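Local coordinates for bifunctional protein PutA (Bdellovibrio bacteriovorus, PDB 5UR2), which probably carries out both steps of L-proline breakdown to L-glutamate, with a flavin-dependent proline dehydrogenase and an NAD-dependent glutamate semialdehyde dehydrogenase in one chain, at residues M163-V166 against T167-K171; D177-P180 against Q181-R184; V753-D756 against N757-L761; V907-S911 against P912-N916; E920-V924 against G925-V929. All blocks are in the same frame, centred on the assembly; numbering follows the deposited sequence.

Interaction 1 of 5, residues M163-V166 against T167-K171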
# COMPACT_ATOMS: atom_id res chain seq x y z
N MET B 163 -45.50 38.17 12.18
CA MET B 163 -46.32 39.23 12.76
C MET B 163 -47.42 39.66 11.81
O MET B 163 -48.57 39.85 12.22
CB MET B 163 -45.44 40.43 13.14
CG MET B 163 -44.35 40.18 14.21
SD MET B 163 -44.97 39.76 15.86
CE MET B 163 -45.51 41.35 16.48
N GLU B 164 -47.10 39.82 10.52
CA GLU B 164 -48.12 40.19 9.55
C GLU B 164 -49.13 39.07 9.35
O GLU B 164 -50.34 39.34 9.24
CB GLU B 164 -47.48 40.56 8.21
CG GLU B 164 -46.73 41.88 8.21
CD GLU B 164 -45.67 41.95 7.12
OE1 GLU B 164 -45.66 41.04 6.26
OE2 GLU B 164 -44.85 42.90 7.14
N LEU B 165 -48.67 37.82 9.30
CA LEU B 165 -49.58 36.69 9.11
C LEU B 165 -50.60 36.62 10.23
O LEU B 165 -51.81 36.49 9.97
CB LEU B 165 -48.82 35.37 9.01
CG LEU B 165 -49.73 34.13 8.97
CD1 LEU B 165 -50.56 34.11 7.70
CD2 LEU B 165 -48.93 32.84 9.08
N VAL B 166 -50.14 36.71 11.48
CA VAL B 166 -51.05 36.57 12.62
C VAL B 166 -52.08 37.69 12.64
O VAL B 166 -53.28 37.45 12.83
CB VAL B 166 -50.25 36.51 13.94
CG1 VAL B 166 -51.19 36.64 15.13
CG2 VAL B 166 -49.47 35.22 14.01
N THR B 167 -51.64 38.93 12.43
CA THR B 167 -52.57 40.06 12.45
C THR B 167 -53.60 39.92 11.34
O THR B 167 -54.81 40.07 11.56
CB THR B 167 -51.80 41.39 12.34
OG1 THR B 167 -50.92 41.53 13.46
CG2 THR B 167 -52.77 42.58 12.32
N TRP B 168 -53.14 39.61 10.13
CA TRP B 168 -54.01 39.58 8.97
C TRP B 168 -54.98 38.39 9.00
O TRP B 168 -56.16 38.54 8.63
CB TRP B 168 -53.14 39.56 7.71
CG TRP B 168 -53.85 39.30 6.47
CD1 TRP B 168 -54.48 40.22 5.68
CD2 TRP B 168 -54.01 38.04 5.83
NE1 TRP B 168 -55.02 39.60 4.58
CE2 TRP B 168 -54.75 38.26 4.65
CE3 TRP B 168 -53.59 36.74 6.14
CZ2 TRP B 168 -55.09 37.22 3.77
CZ3 TRP B 168 -53.93 35.71 5.27
CH2 TRP B 168 -54.67 35.96 4.10
N LEU B 169 -54.52 37.20 9.41
CA LEU B 169 -55.42 36.04 9.48
C LEU B 169 -56.45 36.19 10.60
O LEU B 169 -57.63 35.85 10.42
CB LEU B 169 -54.64 34.75 9.65
CG LEU B 169 -54.70 33.78 8.47
CD1 LEU B 169 -54.02 32.46 8.82
CD2 LEU B 169 -56.15 33.56 8.08
N ALA B 170 -56.02 36.68 11.77
CA ALA B 170 -56.99 36.94 12.83
C ALA B 170 -58.05 37.94 12.36
O ALA B 170 -59.25 37.75 12.62
CB ALA B 170 -56.29 37.46 14.09
N LYS B 171 -57.62 38.97 11.63
CA LYS B 171 -58.56 39.99 11.14
C LYS B 171 -59.59 39.38 10.19
O LYS B 171 -60.78 39.65 10.31
CB LYS B 171 -57.79 41.13 10.47
CG LYS B 171 -58.70 42.25 9.91
CD LYS B 171 -59.60 42.87 10.98
CE LYS B 171 -58.81 43.54 12.10
NZ LYS B 171 -59.70 44.00 13.21
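With its first torsion at -62°, Thr167 sets OG1 beside its own backbone N, and both groups turn back on the carbonyl of Met163 one helical turn earlier. OG1 donates to Met163 O at 3.1 Å, and Thr167 N reaches the same Met163 O at 3.2 Å. The two donors come from opposite faces of the carbonyl plane, so one acceptor is gripped twice and the threonine hydroxyl spends its hydrogen on its own helix. Leu165 has CG anti to the backbone N (chi1 173°), which sets its branch beside that of Leu169; the two project from the helix the same way and meet with Leu165 CD1 4.0 Å from Leu169 CD1. This is the second half of helix 152-173 of the proline dehydrogenase barrel, where Trp168, Leu169 and Ala170 donate their backbone N to the carbonyls of Glu164, Leu165 and Val166 in the i to i+4 pattern. The leucine pair faces strand 138-144 of the barrel, touching Phe140, Val142 and Ile144, while Val166 and Thr167 lean on Leu228 of helix 211-232. Trp168 extends to Pro123 and Leu127 of helix 123-135, and its ring carbon CE3 lies 4.3 Å from Leu165 CD1.

Interaction 2 of 5, residues D177-P180 against Q181-R184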
# COMPACT_ATOMS: atom_id res chain seq x y z
N ASP B 177 -67.99 32.20 10.08
CA ASP B 177 -69.02 31.53 10.86
C ASP B 177 -68.41 30.38 11.67
O ASP B 177 -67.37 29.82 11.30
CB ASP B 177 -70.13 31.00 9.96
CG ASP B 177 -70.85 32.10 9.21
OD1 ASP B 177 -70.64 33.29 9.52
OD2 ASP B 177 -71.65 31.76 8.31
N GLU B 178 -69.06 30.02 12.78
CA GLU B 178 -68.56 28.96 13.63
C GLU B 178 -68.90 27.58 13.07
O GLU B 178 -70.04 27.31 12.69
CB GLU B 178 -69.14 29.07 15.05
CG GLU B 178 -68.32 28.28 16.07
CD GLU B 178 -69.10 27.91 17.32
OE1 GLU B 178 -70.30 27.54 17.20
OE2 GLU B 178 -68.51 27.93 18.42
N VAL B 179 -67.89 26.70 13.04
CA VAL B 179 -68.05 25.30 12.67
C VAL B 179 -67.68 24.45 13.88
O VAL B 179 -66.50 24.16 14.10
CB VAL B 179 -67.20 24.93 11.45
CG1 VAL B 179 -67.46 23.49 11.07
CG2 VAL B 179 -67.51 25.87 10.28
N PRO B 180 -68.66 24.02 14.68
CA PRO B 180 -68.37 23.47 16.01
C PRO B 180 -67.46 22.25 16.00
O PRO B 180 -66.72 22.05 16.98
CB PRO B 180 -69.75 23.14 16.58
CG PRO B 180 -70.70 23.98 15.81
CD PRO B 180 -70.11 24.21 14.45
N GLN B 181 -67.52 21.42 14.96
CA GLN B 181 -66.63 20.26 14.91
C GLN B 181 -65.17 20.68 14.95
O GLN B 181 -64.33 19.95 15.49
CB GLN B 181 -66.92 19.42 13.66
CG GLN B 181 -66.07 18.14 13.58
CD GLN B 181 -66.49 17.17 12.48
OE1 GLN B 181 -67.52 17.36 11.82
NE2 GLN B 181 -65.65 16.16 12.24
N ILE B 182 -64.84 21.86 14.42
CA ILE B 182 -63.46 22.33 14.39
C ILE B 182 -63.21 23.53 15.30
O ILE B 182 -62.06 23.77 15.67
CB ILE B 182 -63.01 22.67 12.96
CG1 ILE B 182 -63.86 23.82 12.41
CG2 ILE B 182 -63.09 21.44 12.07
CD1 ILE B 182 -63.52 24.25 10.98
N ASP B 183 -64.25 24.28 15.68
CA ASP B 183 -64.07 25.53 16.42
C ASP B 183 -64.36 25.37 17.91
O ASP B 183 -64.33 26.37 18.63
CB ASP B 183 -64.97 26.63 15.85
CG ASP B 183 -64.64 26.99 14.40
OD1 ASP B 183 -63.51 26.71 13.95
OD2 ASP B 183 -65.50 27.57 13.71
N ARG B 184 -64.65 24.16 18.37
CA ARG B 184 -64.95 23.89 19.77
C ARG B 184 -64.38 22.53 20.16
O ARG B 184 -64.39 21.60 19.35
CB ARG B 184 -66.47 23.87 20.03
CG ARG B 184 -67.24 25.07 19.51
CD ARG B 184 -68.68 25.06 20.00
NE ARG B 184 -68.75 25.12 21.46
CZ ARG B 184 -68.71 26.25 22.15
NH1 ARG B 184 -68.61 27.42 21.52
NH2 ARG B 184 -68.76 26.22 23.48
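Val179 and Asp183 meet in the tight part of this turn, where the aspartate bonds back to Val179 through both its carboxylate and its backbone N. Val179 N donates to Asp183 OD2 at 2.6 Å in an almost straight bond (179°), meeting the oxygen from above the carboxylate plane. In return Asp183 N donates to Val179 O at 2.8 Å, and Ile182 N reaches that carbonyl from the opposite face of its plane. One acceptor thus closes the single turn of helix 180-183, with Val179 at its N-cap position. Beside this polar knot, Ile182 CG1 packs 3.6 Å from Val179 CB; a first torsion of 63° places CG1 between the isoleucine's backbone N and carbonyl carbon, against Val179 O.

The exposed Glu178 and Pro180 form the looser side. Glu178 stretches past Asp183 in the opposite sense, and its OE2 takes a hydrogen bond from Arg184 NH1 at 3.1 Å through the syn lone pair. That oxygen lies in the guanidinium plane, although carboxylate and guanidinium are turned 70° against each other, so this salt bridge rests on a single edge-on bond. Pro180 CB only brushes Arg184 CD, and the bond from Arg184 N to Pro180 O is weak.

The turn lies in the connection from helix 152-173 to strand 194-197 of the proline dehydrogenase barrel. Asp183 also forms a salt bridge with Arg134 of helix 123-135, against which Val179 and Ile182 pack, while Gln181 NE2 donates to the carbonyls of Tyr398 and of Val394 in helix 387-395.

Interaction 3 of 5, residues V753-D756 against N757-L761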
# COMPACT_ATOMS: atom_id res chain seq x y z
N VAL B 753 -13.19 28.80 -3.72
CA VAL B 753 -14.46 28.09 -3.83
C VAL B 753 -15.19 28.65 -5.04
O VAL B 753 -15.35 29.87 -5.18
CB VAL B 753 -15.30 28.23 -2.55
CG1 VAL B 753 -16.63 27.48 -2.70
CG2 VAL B 753 -14.52 27.70 -1.35
N ILE B 754 -15.63 27.76 -5.94
CA ILE B 754 -16.36 28.17 -7.13
C ILE B 754 -17.85 28.03 -6.85
O ILE B 754 -18.29 26.99 -6.33
CB ILE B 754 -15.96 27.33 -8.36
CG1 ILE B 754 -14.47 27.46 -8.64
CG2 ILE B 754 -16.77 27.80 -9.59
CD1 ILE B 754 -13.99 26.51 -9.71
N ILE B 755 -18.62 29.06 -7.18
CA ILE B 755 -20.06 29.05 -7.00
C ILE B 755 -20.71 28.97 -8.38
O ILE B 755 -20.70 29.95 -9.14
CB ILE B 755 -20.56 30.30 -6.26
CG1 ILE B 755 -19.78 30.50 -4.96
CG2 ILE B 755 -22.05 30.19 -6.04
CD1 ILE B 755 -19.88 29.35 -4.00
N ASP B 756 -21.26 27.80 -8.71
CA ASP B 756 -21.98 27.64 -9.96
C ASP B 756 -23.32 28.38 -9.91
O ASP B 756 -23.82 28.73 -8.84
CB ASP B 756 -22.23 26.16 -10.25
CG ASP B 756 -22.46 25.87 -11.72
OD1 ASP B 756 -22.52 26.84 -12.52
OD2 ASP B 756 -22.60 24.67 -12.06
N ASN B 757 -23.89 28.61 -11.09
CA ASN B 757 -25.14 29.36 -11.17
C ASN B 757 -26.30 28.66 -10.46
O ASN B 757 -27.23 29.33 -9.99
CB ASN B 757 -25.50 29.60 -12.63
CG ASN B 757 -24.64 30.68 -13.25
OD1 ASN B 757 -24.32 31.68 -12.60
ND2 ASN B 757 -24.23 30.46 -14.49
N ASP B 758 -26.28 27.33 -10.40
CA ASP B 758 -27.35 26.56 -9.78
C ASP B 758 -27.04 26.15 -8.34
O ASP B 758 -27.70 25.26 -7.80
CB ASP B 758 -27.65 25.32 -10.63
CG ASP B 758 -26.47 24.32 -10.67
OD1 ASP B 758 -25.42 24.54 -10.01
OD2 ASP B 758 -26.60 23.31 -11.39
N ALA B 759 -26.05 26.78 -7.71
CA ALA B 759 -25.63 26.34 -6.38
C ALA B 759 -26.77 26.48 -5.37
O ALA B 759 -27.57 27.41 -5.43
CB ALA B 759 -24.41 27.13 -5.91
N ASP B 760 -26.82 25.54 -4.44
CA ASP B 760 -27.71 25.68 -3.28
C ASP B 760 -27.12 26.77 -2.40
O ASP B 760 -26.10 26.55 -1.73
CB ASP B 760 -27.81 24.35 -2.54
CG ASP B 760 -28.82 24.38 -1.38
OD1 ASP B 760 -28.90 25.39 -0.64
OD2 ASP B 760 -29.53 23.36 -1.19
N LEU B 761 -27.76 27.94 -2.38
CA LEU B 761 -27.14 29.10 -1.73
C LEU B 761 -27.10 28.97 -0.21
O LEU B 761 -26.23 29.56 0.43
CB LEU B 761 -27.85 30.38 -2.17
CG LEU B 761 -27.67 30.60 -3.68
CD1 LEU B 761 -28.32 31.88 -4.18
CD2 LEU B 761 -26.19 30.64 -3.99
O HOH W 1 -25.00 24.55 -13.47
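Asp756 reaches forward to Asn757 and Asp758, the two residues that follow it. Its CB lies 3.6 Å from Asp758 OD1. With a first torsion of -157°, CG stands roughly anti to the backbone N and beside the carbonyl carbon, which brings the carboxylate to the next peptide. OD1 there accepts from Asn757 N at 2.7 Å, the donor standing above the carboxylate plane and the bond bent to 140°. OD2, at the other corner, comes 3.5 Å from Asp758 OD1, with the two carboxylates inclined 62° to each other. A water spans the acidic pair, donating to Asp756 OD2 at 2.8 Å and, weakly, to Asp758 OD2.

The backbone beneath is a type I beta turn from Asp756 to Ala759, closed by Ala759 N donating to Asp756 O at 3.2 Å. It carries the chain from the end of strand 751-755 toward helix 761-773 in the aldehyde dehydrogenase part, as a beta-to-alpha connection in an alpha/beta fold. On the apolar side Ile755 CG2 touches Ala759 CB at 3.9 Å, and both residues lie against Phe908 of the adjacent strand 901-908.

Other donors offset the crowding of acids near the subunit interface, which the turn approaches where Asp760 pairs with Arg977 of the second subunit. Ser909 OG and Asn914 ND2 both bond to Asp756 OD2, and His72 of the N-terminal region holds Asp758 OD2. Such an array probably stabilises the negative charge of both carboxylates.

Interaction 4 of 5, residues V907-S911 against P912-N916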
# COMPACT_ATOMS: atom_id res chain seq x y z
N VAL B 907 -16.18 23.42 -5.11
CA VAL B 907 -17.27 23.91 -5.94
C VAL B 907 -18.60 23.60 -5.27
O VAL B 907 -18.80 22.51 -4.72
CB VAL B 907 -17.22 23.30 -7.36
CG1 VAL B 907 -17.32 21.78 -7.30
CG2 VAL B 907 -18.30 23.89 -8.24
N PHE B 908 -19.52 24.55 -5.36
CA PHE B 908 -20.93 24.31 -5.06
C PHE B 908 -21.67 24.30 -6.38
O PHE B 908 -21.69 25.29 -7.10
CB PHE B 908 -21.49 25.37 -4.11
CG PHE B 908 -21.04 25.20 -2.69
CD1 PHE B 908 -19.84 25.74 -2.26
CD2 PHE B 908 -21.80 24.47 -1.79
CE1 PHE B 908 -19.41 25.56 -0.94
CE2 PHE B 908 -21.37 24.28 -0.47
CZ PHE B 908 -20.18 24.84 -0.04
N SER B 909 -22.26 23.15 -6.71
CA SER B 909 -22.92 23.01 -7.99
C SER B 909 -23.90 21.86 -7.89
O SER B 909 -23.69 20.91 -7.13
CB SER B 909 -21.92 22.76 -9.12
OG SER B 909 -22.60 22.54 -10.35
N ARG B 910 -24.96 21.95 -8.68
CA ARG B 910 -25.90 20.85 -8.78
C ARG B 910 -26.03 20.40 -10.23
O ARG B 910 -27.07 19.90 -10.65
CB ARG B 910 -27.24 21.24 -8.16
CG ARG B 910 -27.08 21.33 -6.64
CD ARG B 910 -28.34 21.72 -5.92
NE ARG B 910 -28.70 23.10 -6.17
CZ ARG B 910 -29.80 23.67 -5.71
NH1 ARG B 910 -30.65 22.95 -4.97
NH2 ARG B 910 -30.07 24.94 -5.98
N SER B 911 -24.95 20.56 -10.98
CA SER B 911 -24.79 20.04 -12.32
C SER B 911 -23.81 18.88 -12.29
O SER B 911 -22.62 19.09 -11.99
CB SER B 911 -24.29 21.12 -13.27
OG SER B 911 -23.72 20.53 -14.43
N PRO B 912 -24.25 17.66 -12.61
CA PRO B 912 -23.30 16.54 -12.67
C PRO B 912 -22.13 16.77 -13.61
O PRO B 912 -20.99 16.41 -13.27
CB PRO B 912 -24.19 15.37 -13.13
CG PRO B 912 -25.57 15.74 -12.59
CD PRO B 912 -25.65 17.23 -12.74
N ALA B 913 -22.35 17.37 -14.78
CA ALA B 913 -21.26 17.55 -15.73
C ALA B 913 -20.29 18.63 -15.27
O ALA B 913 -19.08 18.52 -15.48
CB ALA B 913 -21.80 17.89 -17.13
N ASN B 914 -20.80 19.70 -14.67
CA ASN B 914 -19.93 20.72 -14.10
C ASN B 914 -19.13 20.15 -12.93
O ASN B 914 -17.93 20.45 -12.79
CB ASN B 914 -20.76 21.93 -13.66
CG ASN B 914 -21.24 22.77 -14.84
OD1 ASN B 914 -20.98 22.43 -16.00
ND2 ASN B 914 -21.97 23.85 -14.55
N ILE B 915 -19.76 19.33 -12.10
CA ILE B 915 -19.05 18.69 -10.99
C ILE B 915 -17.93 17.81 -11.52
O ILE B 915 -16.81 17.81 -10.98
CB ILE B 915 -20.03 17.91 -10.10
CG1 ILE B 915 -20.90 18.87 -9.29
CG2 ILE B 915 -19.27 16.96 -9.14
CD1 ILE B 915 -22.08 18.21 -8.54
N ASN B 916 -18.19 17.04 -12.58
CA ASN B 916 -17.12 16.21 -13.13
C ASN B 916 -15.98 17.05 -13.71
O ASN B 916 -14.81 16.69 -13.54
CB ASN B 916 -17.68 15.24 -14.16
CG ASN B 916 -18.43 14.08 -13.52
OD1 ASN B 916 -18.17 13.72 -12.36
ND2 ASN B 916 -19.35 13.49 -14.26
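Ser911 turns its hydroxyl to the first turn of helix 912-921 and meets Asn914 there. OG of Ser911 stands anti to its backbone N (chi1 160°) and accepts from Asn914 N at 3.0 Å, the capping bond of an N-cap serine. Asn914 brings CB and CG alongside that hydroxyl, with its CG 3.4 Å from Ser911 OG. Ser911 O accepts from Ile915 N at 2.9 Å. Ile915 lays its CG1 branch back across the approach to the helix: CD1 comes 3.4 Å from Ser909 O, and CG1 lies 4.0 Å from Ser909 CB. Ser911 N donates to Ser909 OG at 3.1 Å, an ST turn that shapes the chain just before the cap. The polar ends of Ser909 and Asn914 are both engaged by Asp756, at the end of the neighbouring strand.

The contact links strand 901-908 to helix 912-921 within a beta-alpha-beta unit. Helix 66-76 of the N-terminal region lies over the cap, where Glu75 and Arg71 both bond to Ser911 OG, and strand 751-755 flanks strand 901-908.

Interaction 5 of 5, residues E920-V924 against G925-V929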
# COMPACT_ATOMS: atom_id res chain seq x y z
N GLU B 920 -12.00 16.83 -12.68
CA GLU B 920 -10.92 16.51 -13.60
C GLU B 920 -9.99 17.68 -13.88
O GLU B 920 -8.90 17.45 -14.40
CB GLU B 920 -11.48 16.00 -14.95
CG GLU B 920 -12.17 14.64 -14.87
N GLU B 921 -10.40 18.92 -13.60
CA GLU B 921 -9.62 20.09 -14.04
C GLU B 921 -9.15 21.01 -12.92
O GLU B 921 -8.24 21.81 -13.17
CB GLU B 921 -10.43 20.93 -15.04
CG GLU B 921 -10.84 20.20 -16.29
CD GLU B 921 -11.78 21.03 -17.15
OE1 GLU B 921 -11.54 22.26 -17.28
OE2 GLU B 921 -12.78 20.48 -17.67
N LEU B 922 -9.74 20.98 -11.74
CA LEU B 922 -9.28 21.86 -10.67
C LEU B 922 -8.00 21.29 -10.08
O LEU B 922 -8.01 20.16 -9.59
CB LEU B 922 -10.35 22.02 -9.59
CG LEU B 922 -9.99 23.02 -8.49
CD1 LEU B 922 -9.68 24.39 -9.11
CD2 LEU B 922 -11.15 23.13 -7.50
N GLU B 923 -6.91 22.06 -10.13
CA GLU B 923 -5.59 21.57 -9.71
C GLU B 923 -5.38 21.84 -8.22
O GLU B 923 -4.77 22.83 -7.81
CB GLU B 923 -4.50 22.23 -10.57
CG GLU B 923 -4.60 21.85 -12.06
CD GLU B 923 -3.83 22.81 -12.98
OE1 GLU B 923 -3.35 23.87 -12.51
OE2 GLU B 923 -3.70 22.50 -14.19
N VAL B 924 -5.87 20.91 -7.39
CA VAL B 924 -5.72 20.99 -5.93
C VAL B 924 -5.49 19.59 -5.36
O VAL B 924 -5.86 18.58 -5.96
CB VAL B 924 -6.94 21.64 -5.24
CG1 VAL B 924 -7.08 23.12 -5.62
CG2 VAL B 924 -8.22 20.85 -5.57
N GLY B 925 -4.87 19.55 -4.18
CA GLY B 925 -4.66 18.27 -3.52
C GLY B 925 -5.86 17.78 -2.73
O GLY B 925 -6.01 16.58 -2.51
N ASN B 926 -6.70 18.70 -2.26
CA ASN B 926 -7.93 18.37 -1.55
C ASN B 926 -9.06 19.12 -2.23
O ASN B 926 -9.15 20.35 -2.11
CB ASN B 926 -7.86 18.71 -0.07
CG ASN B 926 -7.11 17.66 0.73
OD1 ASN B 926 -5.88 17.69 0.83
ND2 ASN B 926 -7.86 16.73 1.29
N LEU B 927 -9.90 18.38 -2.94
CA LEU B 927 -11.00 18.92 -3.71
C LEU B 927 -12.30 18.61 -2.98
O LEU B 927 -12.52 17.47 -2.56
CB LEU B 927 -11.01 18.30 -5.11
CG LEU B 927 -11.82 18.97 -6.20
CD1 LEU B 927 -11.10 18.77 -7.55
CD2 LEU B 927 -13.21 18.42 -6.23
N TYR B 928 -13.17 19.60 -2.86
CA TYR B 928 -14.44 19.42 -2.16
C TYR B 928 -15.60 19.79 -3.07
O TYR B 928 -15.54 20.78 -3.79
CB TYR B 928 -14.50 20.27 -0.87
CG TYR B 928 -13.46 19.86 0.13
CD1 TYR B 928 -13.72 18.84 1.03
CD2 TYR B 928 -12.21 20.48 0.16
CE1 TYR B 928 -12.78 18.44 1.94
CE2 TYR B 928 -11.26 20.09 1.08
CZ TYR B 928 -11.55 19.07 1.96
OH TYR B 928 -10.62 18.67 2.88
N VAL B 929 -16.67 18.99 -3.00
CA VAL B 929 -17.89 19.23 -3.76
C VAL B 929 -19.04 19.41 -2.78
O VAL B 929 -19.32 18.53 -1.96
CB VAL B 929 -18.17 18.10 -4.76
CG1 VAL B 929 -19.46 18.36 -5.53
CG2 VAL B 929 -17.00 17.99 -5.74
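Leu927 meets Leu922 and Val924 where helix 912-921 gives way to strand 926-929, the alpha-to-beta connection of a beta-alpha-beta unit in the aldehyde dehydrogenase part. The side-chain contacts of the first shell are apolar, and no hydrogen bond crosses between 920-924 and 925-929. Val924 CG2 sits 3.8 Å from Leu927 CB, the two side chains crossing at about a right angle, and also lies 3.6 Å from Asn926 O. A first torsion of -66° for CG1 leaves CG2 between the valine's backbone N and carbonyl carbon, on the flank that faces the strand. From the helix end, Leu922 CB touches Leu927 CD1 at 3.9 Å.

The backbone brings these groups together through an inverse gamma turn centred on Glu923, with Val924 N donating weakly to Leu922 O at 3.2 Å, and Gly925 then leads into the strand.

Farther out, Asn897 holds the bend through bonds to Glu923 N and Glu921 O, and Leu922 packs on Ala896 of helix 889-896. Strand 926-929 pairs in parallel with strand 901-908 and with a strand of the second subunit, carrying the sheet across the interface. The side chain of Asn926 is about 9 Å from that of Glu746, a predicted active-site residue; its amide is fixed by Asn926 ND2 donating to Pro942 O and Asn926 OD1 accepting from Gly944 N.

Overall arrangement
Interactions 1 and 2 belong to the proline dehydrogenase barrel, on consecutive helices with centres about 20 Å apart, and both are partly buried; the first combines helix bonding with apolar packing, whereas the second adds a salt bridge on its exposed side. Interactions 3, 4 and 5 share one sheet of the aldehyde dehydrogenase part; 3 and 5 are buried, 4 partly so. Interactions 3 and 4 touch through the acids of 753-761 and the polar groups of 907-916, at the ends of neighbouring strands. Interactions 4 and 5 sit at the two ends of helix 912-921, polar capping at its start and apolar packing after its end, and Ile915 packs on Val929 between them.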